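Local coordinates for oxidoreductase (Listeria innocua, PDB 3E18) that belongs to the GFO/IDH/MocA oxidoreductase family, binds NAD through a Rossmann-fold domain and probably acts as a dehydrogenase, at the interface of chains A and B. Numbering follows the deposited sequence. Chains: chain A/B, oxidoreductase.

Contacts 1 and 2 are closely similar copies of one patch, with the roles of the chains exchanged, and their centres lie about 29 Å apart. In each, residues 232-234, a loop between strands 223-229 and 239-243, meet strands 246-250, 257-262 and 292-295 of the partner. Every subunit therefore gives a loop at one contact and receives one at the other. This exchange suggests a dimer paired through its sheets, although the interface is not an exact two-fold and the crystal alone does not prove the assembly in solution. Proline packing is seen at contact 1, which hides 179 Å² against 160 Å² at contact 2.

Contact 1: the interface of chains A and B. Residues chain A 232-234; chain B 246-247, 260, 262, 292.
A:Phe233 packs from its loop over strands 246-250 and 257-262 of chain B, where its phenyl ring meets B:Pro262 and its backbone meets B:Thr247. The tight part of the patch surrounds this phenylalanine, which loses 68 Å² to the partner. B:Pro262 lies across one face of the ring and at about a right angle to the side chain. Its CD stands 3.8 Å from the ring centroid, displaced toward the rim, in a CH-pi contact, and the same CD is 3.6 Å from A:Phe233 CZ at the far end of the ring. The ring is also met at its edge, in plane, by B:Thr247 OG1. That hydroxyl accepts a hydrogen bond from the backbone N of A:Phe233 at 2.9 Å, moderately bent with 151° at the hydrogen, so one oxygen both ties down the loop backbone and borders the aromatic edge. B:Thr247 presents the hydroxyl by placing OG1 beside its own backbone N (chi1 -53°), which sends CG2 toward A:Ile234. At the base of the ring, A:Phe233 CB packs 3.7 Å from B:Val260 CG1, while B:Gly246 CA lies 3.8 Å from A:Phe233 CD2, out of the ring plane on the proline side.

Contact thins to either side of the phenylalanine. A:Ile234 gives up 9 Å² and A:Asn232 barely 1 Å², the amide of the latter turned away from B:Thr247. A:Ile234 nevertheless adds an apolar shoulder: its CG1 lies 3.8 Å from B:Val260 CG2, the two side chains crossing obliquely. On the side of the ring away from B:Thr247, B:Thr292, on strand 292-295, loses 8 Å² and meets the ring through its methyl rather than its hydroxyl, with CG2 3.7 Å from A:Phe233 CD1.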
ATOM      1  N   ASN A 232      13.642   6.976  -1.447  1.00 25.26           N
ATOM      2  CA  ASN A 232      13.570   5.527  -1.488  1.00 24.24           C
ATOM      3  C   ASN A 232      14.811   4.964  -2.149  1.00 28.95           C
ATOM      4  O   ASN A 232      14.918   4.955  -3.374  1.00 32.24           O
ATOM      5  CB  ASN A 232      12.351   5.095  -2.284  1.00 25.35           C
ATOM      6  CG  ASN A 232      11.079   5.693  -1.752  1.00 27.69           C
ATOM      7  OD1 ASN A 232      10.963   6.911  -1.604  1.00 31.38           O
ATOM      8  ND2 ASN A 232      10.109   4.840  -1.466  1.00 26.15           N
ATOM      9  N   PHE A 233      15.731   4.472  -1.328  1.00 26.84           N
ATOM     10  CA  PHE A 233      17.005   3.932  -1.807  1.00 31.86           C
ATOM     11  C   PHE A 233      16.825   2.552  -2.436  1.00 31.25           C
ATOM     12  O   PHE A 233      17.709   2.041  -3.123  1.00 28.09           O
ATOM     13  CB  PHE A 233      18.030   3.920  -0.673  1.00 29.94           C
ATOM     14  CG  PHE A 233      18.408   5.294  -0.194  1.00 34.72           C
ATOM     15  CD1 PHE A 233      19.421   6.014  -0.839  1.00 33.28           C
ATOM     16  CD2 PHE A 233      17.774   5.864   0.906  1.00 34.23           C
ATOM     17  CE1 PHE A 233      19.773   7.282  -0.410  1.00 32.45           C
ATOM     18  CE2 PHE A 233      18.119   7.132   1.347  1.00 35.52           C
ATOM     19  CZ  PHE A 233      19.127   7.849   0.682  1.00 38.36           C
ATOM     20  N   ILE A 234      15.647   1.969  -2.212  1.00 29.28           N
ATOM     21  CA  ILE A 234      15.216   0.765  -2.881  1.00 28.51           C
ATOM     22  C   ILE A 234      13.831   1.083  -3.438  1.00 30.37           C
ATOM     23  O   ILE A 234      13.011   1.666  -2.734  1.00 25.33           O
ATOM     24  CB  ILE A 234      15.165  -0.439  -1.887  1.00 33.39           C
ATOM     25  CG1 ILE A 234      16.579  -0.769  -1.386  1.00 31.01           C
ATOM     26  CG2 ILE A 234      14.519  -1.666  -2.535  1.00 27.72           C
ATOM     27  CD1 ILE A 234      16.627  -1.768  -0.214  1.00 26.49           C
TER
ATOM     28  N   GLY B 246      18.630   5.258   4.985  1.00 32.69           N
ATOM     29  CA  GLY B 246      18.616   4.099   4.114  1.00 29.84           C
ATOM     30  C   GLY B 246      17.241   3.492   3.910  1.00 32.14           C
ATOM     31  O   GLY B 246      16.246   3.997   4.422  1.00 31.32           O
ATOM     32  N   THR B 247      17.186   2.417   3.133  1.00 33.43           N
ATOM     33  CA  THR B 247      15.923   1.714   2.883  1.00 30.19           C
ATOM     34  C   THR B 247      16.224   0.231   2.950  1.00 31.16           C
ATOM     35  O   THR B 247      17.321  -0.190   2.591  1.00 34.02           O
ATOM     36  CB  THR B 247      15.341   2.077   1.497  1.00 27.13           C
ATOM     37  OG1 THR B 247      15.258   3.498   1.386  1.00 32.31           O
ATOM     38  CG2 THR B 247      13.930   1.487   1.309  1.00 30.60           C
ATOM     39  N   VAL B 260      20.049  -0.549   1.408  1.00 36.90           N
ATOM     40  CA  VAL B 260      20.797   0.431   0.634  1.00 31.79           C
ATOM     41  C   VAL B 260      20.844   1.740   1.417  1.00 34.94           C
ATOM     42  O   VAL B 260      19.807   2.264   1.824  1.00 29.11           O
ATOM     43  CB  VAL B 260      20.225   0.626  -0.796  1.00 33.27           C
ATOM     44  CG1 VAL B 260      20.953   1.761  -1.530  1.00 33.23           C
ATOM     45  CG2 VAL B 260      20.352  -0.659  -1.612  1.00 30.21           C
ATOM     46  N   PRO B 262      22.679   5.814   1.962  1.00 44.49           N
ATOM     47  CA  PRO B 262      23.490   6.890   1.391  1.00 47.51           C
ATOM     48  C   PRO B 262      24.896   6.865   1.996  1.00 49.85           C
ATOM     49  O   PRO B 262      25.070   6.405   3.127  1.00 48.16           O
ATOM     50  CB  PRO B 262      22.749   8.157   1.822  1.00 46.17           C
ATOM     51  CG  PRO B 262      21.983   7.764   3.034  1.00 48.80           C
ATOM     52  CD  PRO B 262      21.591   6.334   2.812  1.00 45.43           C
ATOM     53  N   THR B 292      25.594   5.719  -3.087  1.00 57.87           N
ATOM     54  CA  THR B 292      24.954   4.740  -2.204  1.00 57.51           C
ATOM     55  C   THR B 292      25.806   3.482  -2.028  1.00 58.28           C
ATOM     56  O   THR B 292      26.621   3.142  -2.887  1.00 57.46           O
ATOM     57  CB  THR B 292      23.539   4.288  -2.699  1.00 53.23           C
ATOM     58  OG1 THR B 292      23.641   3.679  -3.988  1.00 55.71           O
ATOM     59  CG2 THR B 292      22.537   5.443  -2.753  1.00 45.43           C
TER

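Contact 2: the interface of chains A and B. Residues chain A 246-247, 260-261, 292; chain B 232-234.
With chi1 of -68° in B:Phe233 and -56° in A:Thr247, the phenyl ring and the threonine hydroxyl each sit beside their own backbone N, an arrangement that brings the hydroxyl to both the amide and the ring edge of the phenylalanine. The receiving strands belong to the C-terminal part of a GFO/IDH/MocA-type oxidoreductase, and the loop of chain B lies against them. The backbone N of B:Phe233 donates to A:Thr247 OG1 at 3.0 Å, with 161° at the hydrogen. The same oxygen lies in the plane of the phenyl ring, 3.6 Å from its CD2. Next to it, A:Gly246 CA comes 3.9 Å from CD2 of B:Phe233, an ordinary van der Waals contact of backbone with ring.

A:Val260 fills the angle between B:Phe233 and B:Ile234 with both methyls. CG1 packs 3.7 Å from B:Phe233 CB, and CG2 meets B:Ile234 CG1 at 3.6 Å, the valine crossing each neighbour at a slant. A:Thr247 and B:Ile234 instead run past one another in opposite directions, with the threonine CG2 4.0 Å from B:Ile234 CB. At the rim, A:Thr292 touches the ring lightly, its CG2 4.0 Å from B:Phe233 CD1.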
ATOM      1  N   GLY A 246      -5.924 -12.941 -12.446  1.00 23.96           N
ATOM      2  CA  GLY A 246      -4.475 -12.781 -12.473  1.00 28.56           C
ATOM      3  C   GLY A 246      -3.972 -11.507 -11.846  1.00 27.83           C
ATOM      4  O   GLY A 246      -4.753 -10.688 -11.352  1.00 30.13           O
ATOM      5  N   THR A 247      -2.653 -11.349 -11.897  1.00 25.43           N
ATOM      6  CA  THR A 247      -1.939 -10.255 -11.287  1.00 26.52           C
ATOM      7  C   THR A 247      -0.808  -9.926 -12.269  1.00 28.19           C
ATOM      8  O   THR A 247      -0.268 -10.836 -12.901  1.00 28.51           O
ATOM      9  CB  THR A 247      -1.363 -10.684  -9.892  1.00 25.53           C
ATOM     10  OG1 THR A 247      -2.426 -11.164  -9.053  1.00 30.50           O
ATOM     11  CG2 THR A 247      -0.671  -9.537  -9.193  1.00 25.96           C
ATOM     12  N   VAL A 260       0.903 -13.398 -13.991  1.00 27.79           N
ATOM     13  CA  VAL A 260       0.597 -14.739 -13.505  1.00 27.20           C
ATOM     14  C   VAL A 260      -0.930 -14.877 -13.395  1.00 28.17           C
ATOM     15  O   VAL A 260      -1.587 -14.036 -12.812  1.00 26.80           O
ATOM     16  CB  VAL A 260       1.327 -15.050 -12.170  1.00 23.83           C
ATOM     17  CG1 VAL A 260       1.030 -16.475 -11.708  1.00 27.26           C
ATOM     18  CG2 VAL A 260       2.855 -14.910 -12.351  1.00 20.97           C
ATOM     19  N   LYS A 261      -1.488 -15.916 -14.001  1.00 25.87           N
ATOM     20  CA  LYS A 261      -2.938 -16.119 -14.025  1.00 22.91           C
ATOM     21  C   LYS A 261      -3.274 -17.491 -13.476  1.00 28.18           C
ATOM     22  O   LYS A 261      -2.481 -18.408 -13.623  1.00 32.97           O
ATOM     23  CB  LYS A 261      -3.445 -16.080 -15.477  1.00 28.61           C
ATOM     24  CG  LYS A 261      -3.338 -14.735 -16.209  1.00 28.80           C
ATOM     25  CD  LYS A 261      -3.706 -14.864 -17.707  1.00 20.50           C
ATOM     26  CE  LYS A 261      -5.141 -15.364 -17.916  1.00 29.45           C
ATOM     27  NZ  LYS A 261      -6.132 -14.389 -17.421  1.00 25.16           N
ATOM     28  N   THR A 292      -1.260 -22.396 -12.041  1.00 27.00           N
ATOM     29  CA  THR A 292      -1.050 -21.090 -12.655  1.00 29.32           C
ATOM     30  C   THR A 292      -0.349 -21.156 -14.013  1.00 31.77           C
ATOM     31  O   THR A 292       0.346 -22.133 -14.336  1.00 34.63           O
ATOM     32  CB  THR A 292      -0.220 -20.120 -11.750  1.00 30.34           C
ATOM     33  OG1 THR A 292       1.127 -20.590 -11.643  1.00 28.40           O
ATOM     34  CG2 THR A 292      -0.827 -19.962 -10.355  1.00 29.96           C
TER
ATOM     35  N   ASN B 232      -3.341 -12.897  -4.821  1.00 23.35           N
ATOM     36  CA  ASN B 232      -2.136 -12.244  -5.302  1.00 24.77           C
ATOM     37  C   ASN B 232      -1.175 -13.237  -5.976  1.00 27.74           C
ATOM     38  O   ASN B 232      -0.373 -13.880  -5.305  1.00 30.75           O
ATOM     39  CB  ASN B 232      -1.405 -11.560  -4.126  1.00 26.90           C
ATOM     40  CG  ASN B 232      -2.246 -10.500  -3.446  1.00 26.81           C
ATOM     41  OD1 ASN B 232      -3.335 -10.778  -2.917  1.00 29.68           O
ATOM     42  ND2 ASN B 232      -1.751  -9.264  -3.458  1.00 22.67           N
ATOM     43  N   PHE B 233      -1.247 -13.334  -7.306  1.00 21.51           N
ATOM     44  CA  PHE B 233      -0.524 -14.335  -8.068  1.00 27.20           C
ATOM     45  C   PHE B 233       0.931 -13.941  -8.257  1.00 26.37           C
ATOM     46  O   PHE B 233       1.770 -14.773  -8.592  1.00 27.70           O
ATOM     47  CB  PHE B 233      -1.229 -14.587  -9.394  1.00 25.02           C
ATOM     48  CG  PHE B 233      -2.559 -15.270  -9.225  1.00 28.83           C
ATOM     49  CD1 PHE B 233      -2.622 -16.654  -9.106  1.00 25.32           C
ATOM     50  CD2 PHE B 233      -3.733 -14.532  -9.123  1.00 27.84           C
ATOM     51  CE1 PHE B 233      -3.864 -17.305  -8.896  1.00 28.22           C
ATOM     52  CE2 PHE B 233      -4.973 -15.169  -8.930  1.00 30.51           C
ATOM     53  CZ  PHE B 233      -5.028 -16.559  -8.818  1.00 30.40           C
ATOM     54  N   ILE B 234       1.207 -12.661  -8.055  1.00 24.57           N
ATOM     55  CA  ILE B 234       2.578 -12.155  -7.919  1.00 24.47           C
ATOM     56  C   ILE B 234       2.555 -11.468  -6.559  1.00 28.16           C
ATOM     57  O   ILE B 234       1.536 -10.897  -6.172  1.00 23.26           O
ATOM     58  CB  ILE B 234       2.946 -11.160  -9.037  1.00 26.59           C
ATOM     59  CG1 ILE B 234       2.790 -11.826 -10.411  1.00 28.66           C
ATOM     60  CG2 ILE B 234       4.392 -10.610  -8.861  1.00 23.15           C
ATOM     61  CD1 ILE B 234       2.830 -10.874 -11.590  1.00 23.97           C
TER